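Local coordinates for protein NUDIX hydrolase (Jonesia denitrificans, PDB 4KTB) that is of uncharacterised function but, as a Nudix-clan protein, possibly hydrolyses nucleoside diphosphate derivatives such as diadenosine tetraphosphate, at residues 84-92 / 103-111. Residues are numbered along the deposited sequence; the frame is centred on the assembly and turned at random.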
# COMPACT_ATOMS: atom_id res chain seq x y z
N ARG A 84 20.03 5.88 -3.76
CA ARG A 84 18.62 5.45 -3.84
C ARG A 84 18.16 4.78 -2.55
O ARG A 84 18.94 4.17 -1.84
CB ARG A 84 18.39 4.49 -5.00
CG ARG A 84 18.67 5.08 -6.36
CD ARG A 84 18.26 4.09 -7.44
NE ARG A 84 18.82 2.76 -7.19
CZ ARG A 84 18.48 1.64 -7.83
NH1 ARG A 84 19.05 0.50 -7.50
NH2 ARG A 84 17.57 1.68 -8.79
N VAL A 85 16.87 4.88 -2.26
CA VAL A 85 16.33 4.29 -1.03
C VAL A 85 16.54 2.78 -0.98
O VAL A 85 17.01 2.26 0.02
CB VAL A 85 14.83 4.62 -0.85
CG1 VAL A 85 14.25 3.89 0.37
CG2 VAL A 85 14.64 6.11 -0.69
N ARG A 86 16.21 2.10 -2.08
CA ARG A 86 16.31 0.64 -2.11
C ARG A 86 17.76 0.21 -1.91
O ARG A 86 18.01 -0.87 -1.36
CB ARG A 86 15.73 0.06 -3.42
CG ARG A 86 16.52 0.40 -4.68
CD ARG A 86 15.81 -0.20 -5.92
NE ARG A 86 14.42 0.25 -6.02
CZ ARG A 86 13.34 -0.53 -5.90
NH1 ARG A 86 12.13 -0.01 -6.01
NH2 ARG A 86 13.47 -1.83 -5.66
N ASP A 87 18.70 1.06 -2.32
CA ASP A 87 20.13 0.82 -2.15
C ASP A 87 20.57 1.06 -0.71
O ASP A 87 21.43 0.36 -0.18
CB ASP A 87 20.96 1.73 -3.07
CG ASP A 87 20.85 1.35 -4.53
OD1 ASP A 87 20.67 0.15 -4.83
OD2 ASP A 87 20.96 2.26 -5.39
N ALA A 88 20.02 2.10 -0.09
CA ALA A 88 20.22 2.31 1.34
C ALA A 88 19.72 1.09 2.11
O ALA A 88 20.30 0.72 3.13
CB ALA A 88 19.49 3.55 1.81
N LEU A 89 18.66 0.46 1.62
CA LEU A 89 18.14 -0.73 2.28
C LEU A 89 19.18 -1.83 2.21
O LEU A 89 19.50 -2.48 3.21
CB LEU A 89 16.85 -1.21 1.61
CG LEU A 89 15.60 -0.37 1.86
CD1 LEU A 89 14.50 -0.91 0.98
CD2 LEU A 89 15.20 -0.41 3.34
N VAL A 90 19.72 -2.03 1.02
CA VAL A 90 20.74 -3.05 0.82
C VAL A 90 21.93 -2.79 1.74
O VAL A 90 22.41 -3.68 2.43
CB VAL A 90 21.23 -3.03 -0.62
CG1 VAL A 90 22.43 -3.92 -0.78
CG2 VAL A 90 20.11 -3.45 -1.58
N ARG A 91 22.39 -1.55 1.74
CA ARG A 91 23.55 -1.16 2.53
C ARG A 91 23.34 -1.40 4.01
O ARG A 91 24.24 -1.82 4.71
CB ARG A 91 23.86 0.31 2.27
CG ARG A 91 25.06 0.82 3.01
CD ARG A 91 25.47 2.19 2.52
NE ARG A 91 24.41 3.17 2.70
CZ ARG A 91 24.20 3.84 3.83
NH1 ARG A 91 24.98 3.62 4.87
NH2 ARG A 91 23.21 4.72 3.90
N HIS A 92 22.13 -1.14 4.50
CA HIS A 92 21.91 -1.21 5.94
C HIS A 92 21.72 -2.64 6.38
O HIS A 92 22.07 -3.02 7.49
CB HIS A 92 20.74 -0.31 6.38
CG HIS A 92 21.09 1.15 6.43
ND1 HIS A 92 21.93 1.67 7.39
CD2 HIS A 92 20.75 2.18 5.63
CE1 HIS A 92 22.08 2.97 7.18
NE2 HIS A 92 21.38 3.30 6.12
N PRO A 103 18.83 -10.44 1.57
CA PRO A 103 17.51 -9.82 1.73
C PRO A 103 16.72 -9.87 0.42
O PRO A 103 17.32 -9.86 -0.66
CB PRO A 103 17.86 -8.37 2.06
CG PRO A 103 19.23 -8.16 1.44
CD PRO A 103 19.92 -9.45 1.68
N SER A 104 15.40 -9.93 0.53
CA SER A 104 14.54 -9.67 -0.63
C SER A 104 14.04 -8.23 -0.58
O SER A 104 13.03 -7.94 0.05
CB SER A 104 13.36 -10.64 -0.65
OG SER A 104 13.81 -11.95 -0.88
N ILE A 105 14.77 -7.34 -1.23
CA ILE A 105 14.35 -5.95 -1.32
C ILE A 105 13.07 -5.88 -2.15
O ILE A 105 13.00 -6.45 -3.23
CB ILE A 105 15.43 -5.07 -1.96
CG1 ILE A 105 16.79 -5.34 -1.30
CG2 ILE A 105 15.08 -3.58 -1.84
CD1 ILE A 105 16.87 -4.93 0.18
N PRO A 106 12.04 -5.18 -1.64
CA PRO A 106 10.78 -5.18 -2.37
C PRO A 106 10.97 -4.49 -3.70
O PRO A 106 11.72 -3.53 -3.81
CB PRO A 106 9.85 -4.33 -1.49
CG PRO A 106 10.54 -4.17 -0.19
CD PRO A 106 12.00 -4.29 -0.47
N ALA A 107 10.29 -5.01 -4.72
CA ALA A 107 10.30 -4.40 -6.03
C ALA A 107 9.73 -2.99 -5.92
O ALA A 107 10.18 -2.06 -6.59
CB ALA A 107 9.49 -5.22 -6.98
N SER A 108 8.74 -2.85 -5.04
CA SER A 108 8.03 -1.58 -4.83
C SER A 108 8.64 -0.64 -3.80
O SER A 108 8.92 -1.06 -2.67
CB SER A 108 6.61 -1.85 -4.38
OG SER A 108 5.93 -0.63 -4.16
N PRO A 109 8.81 0.64 -4.17
CA PRO A 109 9.27 1.68 -3.25
C PRO A 109 8.22 2.08 -2.20
O PRO A 109 8.53 2.86 -1.32
CB PRO A 109 9.58 2.85 -4.17
CG PRO A 109 8.70 2.66 -5.34
CD PRO A 109 8.64 1.16 -5.54
N GLN A 110 7.01 1.54 -2.29
CA GLN A 110 5.99 1.89 -1.31
C GLN A 110 6.28 1.25 0.05
O GLN A 110 6.25 0.04 0.17
CB GLN A 110 4.61 1.43 -1.76
CG GLN A 110 3.50 1.88 -0.80
CD GLN A 110 2.14 1.37 -1.20
OE1 GLN A 110 2.00 0.22 -1.62
NE2 GLN A 110 1.12 2.21 -1.08
N PRO A 111 6.54 2.07 1.08
CA PRO A 111 6.79 1.42 2.36
C PRO A 111 5.49 0.97 2.98
O PRO A 111 4.43 1.37 2.52
CB PRO A 111 7.40 2.54 3.20
CG PRO A 111 6.75 3.78 2.68
CD PRO A 111 6.57 3.54 1.18
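R86, on the first turn of helix 85-97, reaches across to the loop that returns from this helix to strand 113-118 in a Nudix-type fold. Its CB rests 4.0 Å from I105 CG2. With chi1 at 68° the chain leaves CB on the loop side, CD passes over the rim of one face of the R84 guanidinium, and a bend at chi3 (56°) turns the head group toward the loop backbone. There CZ lies near A107 O, and NH1 donates to that oxygen at about 2.9 Å, a length less sure because A107 O sits too close to another atom; P109 CD comes up on the same nitrogen at 3.7 Å. NH2 makes a weak, bent bond to P106 O (N-H...O 133°) and a further one to S52 O of a second subunit, tying helix, loop and subunit interface together. A leucine in its place would probably leave these carbonyls without their donor and the loop freer to shift. Further along the helix the contact is apolar: I105 points at it, its CG2 against L89 CD1 and its CG1 and CD1 against V90 CG2. L89 also packs on Y138 of strand 133-141, whose hydroxyl is hydrogen-bonded to P109 O. In the loop, S108 OG accepts from Q110 N, an ST turn. The R84 guanidinium that R86 CD overlies grips D87 side-on, NE to OD2 at 2.8 Å and NH1 to OD1.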